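Long-range contacts in prolyl oligopeptidase (Novosphingobium capsulatum, PDB 1YR2), which probably hydrolyses oligopeptides as a serine endopeptidase, cutting after proline and, less readily, after alanine: residues P38-S43 against A80-Y84; L684-E688 against E704-D708; L206-S212 against Y224-P230; L151-W157 against L177-V181. All coordinates share one frame; numbering follows the deposited sequence.

Contact 1: residues P38-S43 against A80-Y84; sequences PPYPAS and AQSAY
Pro41 lies over one face of the Tyr84 ring, setting the N-terminal loop 38-43 against helix 72-89. From Pro39 to Ala42 the loop backbone has the extended angles of a polyproline II helix, and Tyr84 meets it along most of its length. The side chain is aimed at the loop by a CG that stands opposite the backbone N (chi1 -177°). Tyr84 CB touches Pro41 CG at 3.7 Å. Tyr84 CG and CD2 lie against the proline ring, Pro41 CD standing over the face in a CH-pi contact 3.8 Å from the Tyr84 ring centroid. Farther out, Tyr84 CE1 meets Tyr40 CD1 at 3.8 Å, the two rings inclined at 52°, while Tyr84 CE2 comes within 3.2 Å of Pro39 O. At the tip, Tyr84 OH donates a hydrogen bond of 2.5 Å to Pro38 O, which lies at the ring edge, near its plane. One turn earlier on the helix, Ala80 CB packs on Pro41 CB at 3.9 Å. The amide of Gln81 runs alongside Pro41 and is bonded to Gln674, and Tyr40 OH to the backbone N of His683, so loop and helix both pack on the alpha/beta-hydrolase part of the chain. Pro38, Pro39 and Pro41 lack an N-H and, with the Tyr40 ring, offer carbonyls and pyrrolidine carbons; Tyr84 answers with its face for C-H groups and its hydroxyl for a carbonyl.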
loop_
_atom_site.group_PDB
_atom_site.type_symbol
_atom_site.label_atom_id
_atom_site.label_comp_id
_atom_site.label_asym_id
_atom_site.label_seq_id
_atom_site.Cartn_x
_atom_site.Cartn_y
_atom_site.Cartn_z
ATOM N N PRO A 38 -24.880 15.461 27.830
ATOM C CA PRO A 38 -25.058 14.829 29.198
ATOM C C PRO A 38 -23.707 14.657 29.824
ATOM O O PRO A 38 -22.753 14.596 29.075
ATOM C CB PRO A 38 -25.648 13.452 28.897
ATOM C CG PRO A 38 -25.603 13.289 27.406
ATOM C CD PRO A 38 -24.898 14.459 26.758
ATOM N N PRO A 39 -23.585 14.594 31.140
ATOM C CA PRO A 39 -22.245 14.596 31.744
ATOM C C PRO A 39 -21.430 13.321 31.414
ATOM O O PRO A 39 -21.961 12.203 31.278
ATOM C CB PRO A 39 -22.512 14.744 33.248
ATOM C CG PRO A 39 -24.000 14.577 33.434
ATOM C CD PRO A 39 -24.685 14.506 32.127
ATOM N N TYR A 40 -20.122 13.504 31.243
ATOM C CA TYR A 40 -19.257 12.389 30.932
ATOM C C TYR A 40 -19.302 11.316 32.026
ATOM O O TYR A 40 -19.465 11.662 33.197
ATOM C CB TYR A 40 -17.839 12.904 30.829
ATOM C CG TYR A 40 -17.590 13.778 29.635
ATOM C CD1 TYR A 40 -17.912 13.331 28.364
ATOM C CD2 TYR A 40 -17.048 15.048 29.768
ATOM C CE1 TYR A 40 -17.683 14.096 27.246
ATOM C CE2 TYR A 40 -16.800 15.822 28.634
ATOM C CZ TYR A 40 -17.142 15.321 27.375
ATOM O OH TYR A 40 -16.903 16.043 26.211
ATOM N N PRO A 41 -19.059 10.049 31.683
ATOM C CA PRO A 41 -18.822 9.033 32.713
ATOM C C PRO A 41 -17.607 9.407 33.541
ATOM O O PRO A 41 -16.749 10.158 33.055
ATOM C CB PRO A 41 -18.569 7.762 31.915
ATOM C CG PRO A 41 -19.242 8.036 30.572
ATOM C CD PRO A 41 -18.910 9.486 30.320
ATOM N N ALA A 42 -17.565 8.942 34.782
ATOM C CA ALA A 42 -16.493 9.300 35.677
ATOM C C ALA A 42 -15.125 8.786 35.168
ATOM O O ALA A 42 -15.007 7.713 34.605
ATOM C CB ALA A 42 -16.794 8.771 37.103
ATOM N N SER A 43 -14.091 9.577 35.373
ATOM C CA SER A 43 -12.728 9.076 35.216
ATOM C C SER A 43 -11.973 9.340 36.519
ATOM O O SER A 43 -11.246 10.298 36.595
ATOM C CB SER A 43 -12.067 9.769 34.018
ATOM O OG SER A 43 -12.728 9.346 32.809
ATOM N N ALA A 80 -18.853 1.955 30.374
ATOM C CA ALA A 80 -19.489 3.272 30.507
ATOM C C ALA A 80 -19.138 4.226 29.353
ATOM O O ALA A 80 -20.028 4.853 28.781
ATOM C CB ALA A 80 -19.148 3.921 31.898
ATOM N N GLN A 81 -17.875 4.312 28.955
ATOM C CA GLN A 81 -17.492 5.233 27.893
ATOM C C GLN A 81 -18.066 4.751 26.555
ATOM O O GLN A 81 -18.561 5.536 25.760
ATOM C CB GLN A 81 -15.963 5.330 27.762
ATOM C CG GLN A 81 -15.264 6.048 28.921
ATOM C CD GLN A 81 -15.583 7.542 29.026
ATOM O OE1 GLN A 81 -16.111 8.136 28.081
ATOM N NE2 GLN A 81 -15.256 8.155 30.175
ATOM N N SER A 82 -18.007 3.445 26.338
ATOM C CA SER A 82 -18.456 2.861 25.094
ATOM C C SER A 82 -19.943 3.090 24.915
ATOM O O SER A 82 -20.384 3.448 23.843
ATOM C CB SER A 82 -18.155 1.365 25.061
ATOM O OG SER A 82 -18.395 0.907 23.731
ATOM N N ALA A 83 -20.715 2.877 25.964
ATOM C CA ALA A 83 -22.158 3.066 25.886
ATOM C C ALA A 83 -22.508 4.545 25.724
ATOM O O ALA A 83 -23.409 4.894 24.935
ATOM C CB ALA A 83 -22.844 2.472 27.118
ATOM N N TYR A 84 -21.768 5.401 26.428
ATOM C CA TYR A 84 -21.934 6.850 26.352
ATOM C C TYR A 84 -21.682 7.345 24.920
ATOM O O TYR A 84 -22.416 8.177 24.395
ATOM C CB TYR A 84 -20.957 7.535 27.310
ATOM C CG TYR A 84 -21.084 9.024 27.370
ATOM C CD1 TYR A 84 -20.376 9.822 26.495
ATOM C CD2 TYR A 84 -21.927 9.643 28.293
ATOM C CE1 TYR A 84 -20.478 11.213 26.533
ATOM C CE2 TYR A 84 -22.034 11.028 28.344
ATOM C CZ TYR A 84 -21.311 11.801 27.469
ATOM O OH TYR A 84 -21.418 13.157 27.479
#

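Contact 2: residues L684-E688 against E704-D708; sequences LIRIE and EETAD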
loop_
_atom_site.group_PDB
_atom_site.type_symbol
_atom_site.label_atom_id
_atom_site.label_comp_id
_atom_site.label_asym_id
_atom_site.label_seq_id
_atom_site.Cartn_x
_atom_site.Cartn_y
_atom_site.Cartn_z
ATOM N N LEU A 684 -14.884 12.313 22.986
ATOM C CA LEU A 684 -15.478 11.008 23.146
ATOM C C LEU A 684 -14.523 9.930 22.729
ATOM O O LEU A 684 -13.625 10.190 21.960
ATOM C CB LEU A 684 -16.711 10.830 22.228
ATOM C CG LEU A 684 -17.848 11.838 22.418
ATOM C CD1 LEU A 684 -18.989 11.549 21.403
ATOM C CD2 LEU A 684 -18.361 11.817 23.814
ATOM N N ILE A 685 -14.740 8.716 23.246
ATOM C CA ILE A 685 -13.946 7.584 22.795
ATOM C C ILE A 685 -14.876 6.482 22.314
ATOM O O ILE A 685 -15.754 6.057 23.047
ATOM C CB ILE A 685 -12.921 7.086 23.884
ATOM C CG1 ILE A 685 -12.043 5.976 23.309
ATOM C CG2 ILE A 685 -13.669 6.580 25.145
ATOM C CD1 ILE A 685 -10.971 5.479 24.234
ATOM N N ARG A 686 -14.665 6.017 21.086
ATOM C CA ARG A 686 -15.420 4.892 20.531
ATOM C C ARG A 686 -14.550 3.661 20.677
ATOM O O ARG A 686 -13.467 3.589 20.097
ATOM C CB ARG A 686 -15.750 5.144 19.071
ATOM C CG ARG A 686 -16.561 4.048 18.384
ATOM C CD ARG A 686 -16.572 4.233 16.886
ATOM N NE ARG A 686 -17.524 3.335 16.245
ATOM C CZ ARG A 686 -17.306 2.036 15.995
ATOM N NH1 ARG A 686 -16.151 1.468 16.299
ATOM N NH2 ARG A 686 -18.242 1.300 15.405
ATOM N N ILE A 687 -15.003 2.725 21.476
ATOM C CA ILE A 687 -14.219 1.560 21.809
ATOM C C ILE A 687 -14.882 0.312 21.205
ATOM O O ILE A 687 -16.013 -0.039 21.581
ATOM C CB ILE A 687 -14.071 1.415 23.311
ATOM C CG1 ILE A 687 -13.539 2.703 23.959
ATOM C CG2 ILE A 687 -13.081 0.300 23.582
ATOM C CD1 ILE A 687 -13.617 2.730 25.485
ATOM N N GLU A 688 -14.184 -0.330 20.279
ATOM C CA GLU A 688 -14.695 -1.537 19.564
ATOM C C GLU A 688 -14.328 -2.831 20.281
ATOM O O GLU A 688 -13.313 -2.888 21.000
ATOM C CB GLU A 688 -14.162 -1.548 18.111
ATOM C CG GLU A 688 -15.104 -2.254 17.079
ATOM C CD GLU A 688 -15.123 -1.568 15.691
ATOM O OE1 GLU A 688 -14.024 -1.202 15.174
ATOM O OE2 GLU A 688 -16.233 -1.390 15.096
ATOM N N GLU A 704 -18.906 0.232 9.935
ATOM C CA GLU A 704 -19.623 0.867 11.034
ATOM C C GLU A 704 -18.740 1.939 11.654
ATOM O O GLU A 704 -19.224 3.018 11.976
ATOM C CB GLU A 704 -20.032 -0.171 12.094
ATOM C CG GLU A 704 -21.102 -1.185 11.611
ATOM C CD GLU A 704 -21.349 -2.364 12.567
ATOM O OE1 GLU A 704 -20.468 -2.708 13.413
ATOM O OE2 GLU A 704 -22.457 -2.972 12.465
ATOM N N GLU A 705 -17.452 1.636 11.847
ATOM C CA GLU A 705 -16.528 2.600 12.464
ATOM C C GLU A 705 -16.374 3.847 11.575
ATOM O O GLU A 705 -16.463 4.965 12.049
ATOM C CB GLU A 705 -15.137 2.001 12.692
ATOM C CG GLU A 705 -14.222 2.969 13.448
ATOM C CD GLU A 705 -12.857 2.365 13.808
ATOM O OE1 GLU A 705 -12.798 1.181 14.223
ATOM O OE2 GLU A 705 -11.839 3.075 13.712
ATOM N N THR A 706 -16.188 3.614 10.281
ATOM C CA THR A 706 -16.012 4.669 9.311
ATOM C C THR A 706 -17.264 5.556 9.258
ATOM O O THR A 706 -17.176 6.763 9.234
ATOM C CB THR A 706 -15.766 4.069 7.943
ATOM O OG1 THR A 706 -14.512 3.357 7.951
ATOM C CG2 THR A 706 -15.610 5.198 6.910
ATOM N N ALA A 707 -18.428 4.944 9.226
ATOM C CA ALA A 707 -19.666 5.705 9.192
ATOM C C ALA A 707 -19.811 6.603 10.445
ATOM O O ALA A 707 -20.219 7.727 10.330
ATOM C CB ALA A 707 -20.863 4.776 9.096
ATOM N N ASP A 708 -19.511 6.059 11.615
ATOM C CA ASP A 708 -19.537 6.796 12.892
ATOM C C ASP A 708 -18.562 7.978 12.865
ATOM O O ASP A 708 -18.903 9.112 13.172
ATOM C CB ASP A 708 -19.098 5.879 14.030
ATOM C CG ASP A 708 -20.223 4.978 14.559
ATOM O OD1 ASP A 708 -21.424 5.140 14.166
ATOM O OD2 ASP A 708 -19.994 4.058 15.395
#
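Arg686 and Asp708 form the centre of a surface salt-bridge network that ties strand 683-687, an edge strand of the alpha/beta-hydrolase sheet, to helix 699-717. The short segments run almost antiparallel, at 166°, with their axes 11.0 Å apart, a gap that the long arginine bridges. Its chain is extended from CG to NE, which carries the guanidinium out to the helix. There NE donates to Asp708 OD2 at 2.7 Å, a nearly straight bond (169°) lying in the guanidinium plane and using the anti lone pair of the oxygen; NH2 adds a weak bond to the same atom. Two residues on from the arginine, Glu688 OE2 accepts from Arg686 NH1 at 3.1 Å and is approached from above its carboxylate plane. The helix backbone covers one guanidinium face, with Glu705 CA 3.6 Å from Arg686 NH2. Glu705 OE1 is only a long charge partner of Arg686 NH1 (4.0 Å), well out of the guanidinium plane. A methionine in place of Arg686 would probably leave Asp708 OD2 without its partner, Arg95 still holding OD1, and Glu688 and Glu705 close together without the neighbouring positive charge. Beyond Glu688 the chain is not modelled through residues 689-697, a loop that, as in other alpha/beta hydrolases, probably carries the catalytic histidine. Since Glu688 OE1 and Glu705 OE1, both acceptors, approach to 2.8 Å, the shared arginine is likely to ease their repulsion, and one carboxylate may hold a proton.

Contact 3: residues L206-S212 against Y224-P230; sequences LKWVKFS and YSRFAEP
Leu206 CD1 sits over one face of the Tyr224 ring, 3.9 Å from its centroid, and Val209 CG2 reaches the CD2 atom of the same ring at 3.8 Å. These three side chains form the apolar centre. Farther along the segments, Lys210 lays its aliphatic part over the face of Phe227. A bend at chi3 (51°) turns CE inward to within 3.5 Å of Phe227 CD1, and NZ, hydrogen-bonded to Asn240, remains above the ring in a cation-pi contact. The contact joins two consecutive blades of the beta-propeller: strand 204-210 closes one four-stranded blade, and strand 221-226 is the second strand of the next. A single bridge, Val209 with Arg226, links the backbones, and the chain turns a corner at Trp208. Farther out, the Trp208 indole is covered on one face by two neighbours, Glu229 CB over the five-membered ring at 3.7 Å from its centroid and Pro230 CD over the six-membered ring. Phe227 N donates to Trp208 O at 3.2 Å, while Ser225 N gives an almost straight bond (173°) to Ser212 OG at 2.8 Å. Arg226 folds back on its own segment: NE and NH2 both grip Phe227 O, from the same face of its carbonyl plane, which sets the guanidinium obliquely to the indole, planes 33° apart, with Arg226 NH2 3.7 Å from Trp208 CD1.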
loop_
_atom_site.group_PDB
_atom_site.type_symbol
_atom_site.label_atom_id
_atom_site.label_comp_id
_atom_site.label_asym_id
_atom_site.label_seq_id
_atom_site.Cartn_x
_atom_site.Cartn_y
_atom_site.Cartn_z
ATOM N N LEU A 206 4.291 -31.840 -9.267
ATOM C CA LEU A 206 5.609 -31.653 -8.696
ATOM C C LEU A 206 5.398 -31.403 -7.214
ATOM O O LEU A 206 4.617 -30.498 -6.825
ATOM C CB LEU A 206 6.354 -30.472 -9.343
ATOM C CG LEU A 206 6.543 -30.544 -10.873
ATOM C CD1 LEU A 206 7.187 -29.294 -11.341
ATOM C CD2 LEU A 206 7.390 -31.704 -11.321
ATOM N N LYS A 207 6.088 -32.204 -6.393
ATOM C CA LYS A 207 6.030 -32.096 -4.942
ATOM C C LYS A 207 7.334 -31.492 -4.415
ATOM O O LYS A 207 8.348 -31.419 -5.115
ATOM C CB LYS A 207 5.749 -33.485 -4.291
ATOM C CG LYS A 207 4.387 -34.098 -4.633
ATOM C CD LYS A 207 3.264 -33.187 -4.180
ATOM C CE LYS A 207 1.875 -33.854 -4.174
ATOM N NZ LYS A 207 0.929 -32.961 -3.418
ATOM N N TRP A 208 7.237 -30.987 -3.187
ATOM C CA TRP A 208 8.334 -30.385 -2.407
ATOM C C TRP A 208 8.834 -29.088 -2.978
ATOM O O TRP A 208 9.979 -28.685 -2.779
ATOM C CB TRP A 208 9.469 -31.374 -2.166
ATOM C CG TRP A 208 8.934 -32.676 -1.734
ATOM C CD1 TRP A 208 8.935 -33.841 -2.454
ATOM C CD2 TRP A 208 8.226 -32.946 -0.524
ATOM N NE1 TRP A 208 8.308 -34.832 -1.739
ATOM C CE2 TRP A 208 7.862 -34.316 -0.548
ATOM C CE3 TRP A 208 7.888 -32.176 0.605
ATOM C CZ2 TRP A 208 7.153 -34.927 0.494
ATOM C CZ3 TRP A 208 7.183 -32.782 1.654
ATOM C CH2 TRP A 208 6.826 -34.149 1.590
ATOM N N VAL A 209 7.938 -28.405 -3.675
ATOM C CA VAL A 209 8.247 -27.107 -4.247
ATOM C C VAL A 209 8.017 -26.126 -3.107
ATOM O O VAL A 209 7.065 -26.272 -2.331
ATOM C CB VAL A 209 7.287 -26.836 -5.380
ATOM C CG1 VAL A 209 7.423 -25.433 -5.889
ATOM C CG2 VAL A 209 7.479 -27.861 -6.500
ATOM N N LYS A 210 8.895 -25.163 -2.975
ATOM C CA LYS A 210 8.740 -24.179 -1.931
ATOM C C LYS A 210 9.531 -22.955 -2.242
ATOM O O LYS A 210 10.672 -23.051 -2.714
ATOM C CB LYS A 210 9.138 -24.756 -0.560
ATOM C CG LYS A 210 9.107 -23.712 0.579
ATOM C CD LYS A 210 9.264 -24.278 1.995
ATOM C CE LYS A 210 10.417 -25.177 2.211
ATOM N NZ LYS A 210 10.427 -25.653 3.655
ATOM N N PHE A 211 8.942 -21.787 -1.988
ATOM C CA PHE A 211 9.640 -20.524 -2.288
ATOM C C PHE A 211 10.217 -20.493 -3.705
ATOM O O PHE A 211 11.388 -20.147 -3.902
ATOM C CB PHE A 211 10.761 -20.238 -1.252
ATOM C CG PHE A 211 10.272 -20.189 0.167
ATOM C CD1 PHE A 211 9.068 -19.584 0.469
ATOM C CD2 PHE A 211 11.059 -20.712 1.198
ATOM C CE1 PHE A 211 8.602 -19.586 1.799
ATOM C CE2 PHE A 211 10.628 -20.699 2.499
ATOM C CZ PHE A 211 9.371 -20.138 2.796
ATOM N N SER A 212 9.361 -20.800 -4.679
ATOM C CA SER A 212 9.744 -21.001 -6.074
ATOM C C SER A 212 9.050 -20.063 -7.048
ATOM O O SER A 212 7.927 -19.626 -6.797
ATOM C CB SER A 212 9.307 -22.403 -6.411
ATOM O OG SER A 212 9.733 -22.822 -7.688
ATOM N N TYR A 224 11.823 -24.864 -11.750
ATOM C CA TYR A 224 11.230 -24.627 -10.454
ATOM C C TYR A 224 12.286 -24.863 -9.369
ATOM O O TYR A 224 13.354 -25.419 -9.618
ATOM C CB TYR A 224 10.016 -25.552 -10.244
ATOM C CG TYR A 224 10.350 -27.033 -10.104
ATOM C CD1 TYR A 224 10.578 -27.842 -11.233
ATOM C CD2 TYR A 224 10.433 -27.633 -8.859
ATOM C CE1 TYR A 224 10.896 -29.168 -11.093
ATOM C CE2 TYR A 224 10.790 -28.965 -8.713
ATOM C CZ TYR A 224 10.964 -29.744 -9.847
ATOM O OH TYR A 224 11.246 -31.079 -9.689
ATOM N N SER A 225 11.992 -24.402 -8.171
ATOM C CA SER A 225 12.864 -24.623 -7.037
ATOM C C SER A 225 12.178 -25.498 -6.006
ATOM O O SER A 225 10.961 -25.437 -5.833
ATOM C CB SER A 225 13.254 -23.285 -6.410
ATOM O OG SER A 225 13.886 -22.448 -7.387
ATOM N N ARG A 226 12.970 -26.354 -5.367
ATOM C CA ARG A 226 12.479 -27.311 -4.406
ATOM C C ARG A 226 13.537 -27.583 -3.314
ATOM O O ARG A 226 14.680 -27.159 -3.431
ATOM C CB ARG A 226 12.111 -28.618 -5.071
ATOM C CG ARG A 226 13.267 -29.364 -5.757
ATOM C CD ARG A 226 12.922 -30.840 -6.078
ATOM N NE ARG A 226 12.900 -31.570 -4.821
ATOM C CZ ARG A 226 12.489 -32.832 -4.662
ATOM N NH1 ARG A 226 12.120 -33.546 -5.720
ATOM N NH2 ARG A 226 12.486 -33.369 -3.433
ATOM N N PHE A 227 13.107 -28.313 -2.298
ATOM C CA PHE A 227 13.940 -28.758 -1.190
ATOM C C PHE A 227 13.869 -30.274 -1.088
ATOM O O PHE A 227 13.002 -30.891 -1.668
ATOM C CB PHE A 227 13.471 -28.172 0.138
ATOM C CG PHE A 227 13.635 -26.686 0.227
ATOM C CD1 PHE A 227 12.722 -25.823 -0.384
ATOM C CD2 PHE A 227 14.692 -26.144 0.930
ATOM C CE1 PHE A 227 12.877 -24.412 -0.312
ATOM C CE2 PHE A 227 14.853 -24.777 0.994
ATOM C CZ PHE A 227 13.921 -23.901 0.354
ATOM N N ALA A 228 14.788 -30.865 -0.337
ATOM C CA ALA A 228 14.784 -32.321 -0.127
ATOM C C ALA A 228 13.475 -32.761 0.504
ATOM O O ALA A 228 12.904 -32.054 1.319
ATOM C CB ALA A 228 15.944 -32.752 0.757
ATOM N N GLU A 229 13.005 -33.943 0.114
ATOM C CA GLU A 229 11.853 -34.536 0.765
ATOM C C GLU A 229 12.363 -34.880 2.194
ATOM O O GLU A 229 13.311 -35.685 2.346
ATOM C CB GLU A 229 11.300 -35.728 -0.070
ATOM C CG GLU A 229 11.350 -37.112 0.558
ATOM C CD GLU A 229 10.007 -37.838 0.566
ATOM O OE1 GLU A 229 9.193 -37.643 1.505
ATOM O OE2 GLU A 229 9.769 -38.629 -0.361
ATOM N N PRO A 230 11.783 -34.233 3.218
ATOM C CA PRO A 230 12.253 -34.366 4.606
ATOM C C PRO A 230 11.874 -35.712 5.238
ATOM O O PRO A 230 11.214 -36.501 4.542
ATOM C CB PRO A 230 11.509 -33.237 5.338
ATOM C CG PRO A 230 10.256 -33.011 4.553
ATOM C CD PRO A 230 10.582 -33.373 3.136
#

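Contact 4: residues L151-W157 against L177-V181; sequences LLDPNTW and LAYSV
Leu152 and Tyr179 keep their CA atoms 9.4 Å apart, so the two segments meet through side chains alone. They belong to neighbouring blades of the beta-propeller: strand 149-152 is the last of one four-stranded blade, ending in a classic beta bulge at Leu151 and Leu152 opposite Leu135, and strand 176-183 is the second of the next. Tyr179 is the middle of the buried interface. Its CG is wedged between the backbone N and the carbonyl carbon (chi1 63°), which presents the ring to Leu152; CD1 of that leucine stands over the face, 4.0 Å from the Tyr179 ring centroid, while its CD2 lies 3.9 Å from Tyr179 CZ. Toward one end of the strand, Leu177 CD2 packs on Leu152 CD1 at 4.0 Å and also touches Leu151. Toward the other, Trp157 CH2 meets Tyr179 CE2 at 3.7 Å, the rings inclined at 31°, and Trp157 CZ3 reaches Val181. With an alanine at Tyr179, both Leu152 methyls and the tip of the Trp157 indole would probably lose their main support in this contact, opening a gap between the blades. Trp157 is brought round by a short 3-10 turn, residues 154-156, whose start overlaps an Asx turn in which Asp153 OD1 accepts from Asn155 N. The indole also folds back onto this turn, Pro154 CA lying 3.5 Å above the centre of the Trp157 ring.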
loop_
_atom_site.group_PDB
_atom_site.type_symbol
_atom_site.label_atom_id
_atom_site.label_comp_id
_atom_site.label_asym_id
_atom_site.label_seq_id
_atom_site.Cartn_x
_atom_site.Cartn_y
_atom_site.Cartn_z
ATOM N N LEU A 151 -10.693 -21.185 -16.618
ATOM C CA LEU A 151 -9.620 -22.144 -16.726
ATOM C C LEU A 151 -9.302 -22.769 -15.376
ATOM O O LEU A 151 -9.172 -23.983 -15.313
ATOM C CB LEU A 151 -8.379 -21.470 -17.329
ATOM C CG LEU A 151 -7.221 -22.413 -17.647
ATOM C CD1 LEU A 151 -7.622 -23.577 -18.602
ATOM C CD2 LEU A 151 -6.072 -21.613 -18.249
ATOM N N LEU A 152 -9.144 -21.966 -14.320
ATOM C CA LEU A 152 -9.135 -22.479 -12.947
ATOM C C LEU A 152 -10.126 -21.739 -12.072
ATOM O O LEU A 152 -10.257 -20.523 -12.170
ATOM C CB LEU A 152 -7.742 -22.348 -12.318
ATOM C CG LEU A 152 -6.532 -22.920 -13.060
ATOM C CD1 LEU A 152 -5.251 -22.392 -12.429
ATOM C CD2 LEU A 152 -6.614 -24.418 -13.007
ATOM N N ASP A 153 -10.858 -22.477 -11.233
ATOM C CA ASP A 153 -11.675 -21.869 -10.206
ATOM C C ASP A 153 -11.321 -22.427 -8.827
ATOM O O ASP A 153 -11.889 -23.417 -8.376
ATOM C CB ASP A 153 -13.147 -22.056 -10.468
ATOM C CG ASP A 153 -13.993 -21.187 -9.545
ATOM O OD1 ASP A 153 -13.463 -20.700 -8.512
ATOM O OD2 ASP A 153 -15.168 -20.885 -9.801
ATOM N N PRO A 154 -10.403 -21.772 -8.148
ATOM C CA PRO A 154 -9.899 -22.284 -6.869
ATOM C C PRO A 154 -10.969 -22.386 -5.779
ATOM O O PRO A 154 -10.821 -23.215 -4.878
ATOM C CB PRO A 154 -8.816 -21.297 -6.502
ATOM C CG PRO A 154 -8.525 -20.553 -7.736
ATOM C CD PRO A 154 -9.747 -20.522 -8.542
ATOM N N ASN A 155 -12.054 -21.620 -5.906
ATOM C CA ASN A 155 -13.160 -21.679 -4.970
ATOM C C ASN A 155 -13.876 -23.041 -4.988
ATOM O O ASN A 155 -14.501 -23.398 -4.006
ATOM C CB ASN A 155 -14.175 -20.537 -5.244
ATOM C CG ASN A 155 -13.532 -19.182 -5.283
ATOM O OD1 ASN A 155 -13.084 -18.671 -4.260
ATOM N ND2 ASN A 155 -13.442 -18.596 -6.481
ATOM N N THR A 156 -13.806 -23.793 -6.087
ATOM C CA THR A 156 -14.397 -25.154 -6.164
ATOM C C THR A 156 -13.465 -26.234 -5.623
ATOM O O THR A 156 -13.829 -27.399 -5.576
ATOM C CB THR A 156 -14.706 -25.556 -7.620
ATOM O OG1 THR A 156 -13.475 -25.656 -8.371
ATOM C CG2 THR A 156 -15.516 -24.495 -8.345
ATOM N N TRP A 157 -12.246 -25.875 -5.258
ATOM C CA TRP A 157 -11.304 -26.855 -4.752
ATOM C C TRP A 157 -11.620 -27.184 -3.279
ATOM O O TRP A 157 -11.008 -28.090 -2.721
ATOM C CB TRP A 157 -9.870 -26.342 -4.906
ATOM C CG TRP A 157 -9.452 -26.034 -6.335
ATOM C CD1 TRP A 157 -10.123 -26.346 -7.498
ATOM C CD2 TRP A 157 -8.249 -25.389 -6.733
ATOM N NE1 TRP A 157 -9.408 -25.890 -8.586
ATOM C CE2 TRP A 157 -8.250 -25.313 -8.141
ATOM C CE3 TRP A 157 -7.167 -24.846 -6.035
ATOM C CZ2 TRP A 157 -7.206 -24.730 -8.862
ATOM C CZ3 TRP A 157 -6.127 -24.260 -6.758
ATOM C CH2 TRP A 157 -6.167 -24.200 -8.154
ATOM N N LEU A 177 -0.705 -24.688 -19.087
ATOM C CA LEU A 177 -0.606 -23.785 -17.966
ATOM C C LEU A 177 -0.176 -24.554 -16.735
ATOM O O LEU A 177 -0.698 -25.628 -16.419
ATOM C CB LEU A 177 -1.932 -23.068 -17.761
ATOM C CG LEU A 177 -1.889 -22.026 -16.652
ATOM C CD1 LEU A 177 -2.046 -20.690 -17.214
ATOM C CD2 LEU A 177 -2.906 -22.357 -15.613
ATOM N N ALA A 178 0.808 -23.997 -16.063
ATOM C CA ALA A 178 1.342 -24.546 -14.846
ATOM C C ALA A 178 0.827 -23.692 -13.732
ATOM O O ALA A 178 0.738 -22.462 -13.872
ATOM C CB ALA A 178 2.880 -24.531 -14.861
ATOM N N TYR A 179 0.488 -24.327 -12.600
ATOM C CA TYR A 179 0.082 -23.579 -11.460
ATOM C C TYR A 179 0.491 -24.203 -10.152
ATOM O O TYR A 179 0.658 -25.398 -10.084
ATOM C CB TYR A 179 -1.420 -23.287 -11.513
ATOM C CG TYR A 179 -2.270 -24.483 -11.479
ATOM C CD1 TYR A 179 -2.466 -25.257 -12.619
ATOM C CD2 TYR A 179 -2.946 -24.821 -10.326
ATOM C CE1 TYR A 179 -3.296 -26.374 -12.579
ATOM C CE2 TYR A 179 -3.733 -25.932 -10.289
ATOM C CZ TYR A 179 -3.924 -26.681 -11.418
ATOM O OH TYR A 179 -4.741 -27.789 -11.384
ATOM N N SER A 180 0.662 -23.346 -9.145
ATOM C CA SER A 180 1.110 -23.724 -7.812
ATOM C C SER A 180 -0.058 -23.697 -6.826
ATOM O O SER A 180 -0.769 -22.671 -6.740
ATOM C CB SER A 180 2.096 -22.666 -7.379
ATOM O OG SER A 180 2.766 -23.126 -6.301
ATOM N N VAL A 181 -0.184 -24.738 -6.025
ATOM C CA VAL A 181 -1.296 -24.914 -5.094
ATOM C C VAL A 181 -0.776 -25.023 -3.669
ATOM O O VAL A 181 0.173 -25.754 -3.420
ATOM C CB VAL A 181 -2.059 -26.228 -5.391
ATOM C CG1 VAL A 181 -3.215 -26.376 -4.459
ATOM C CG2 VAL A 181 -2.571 -26.272 -6.854
#

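Contact 4 is the most buried of the four and wholly apolar across its segments. Contact 3, also between consecutive propeller blades, is only partly buried and adds hydrogen bonds and a cation-pi contact. The two share the blade built from strands 163-170 to 204-210, and their centres are about 19 Å apart. Contacts 1 and 2 lie at the surface, at the other end of the molecule, and touch each other: Tyr84 packs on Leu684, and Gln81 on Ile685, so that helix 72-89 lies against strand 683-687. Their chemistry differs, proline on tyrosine with one hydroxyl-to-carbonyl hydrogen bond in contact 1 and charged side chains in contact 2.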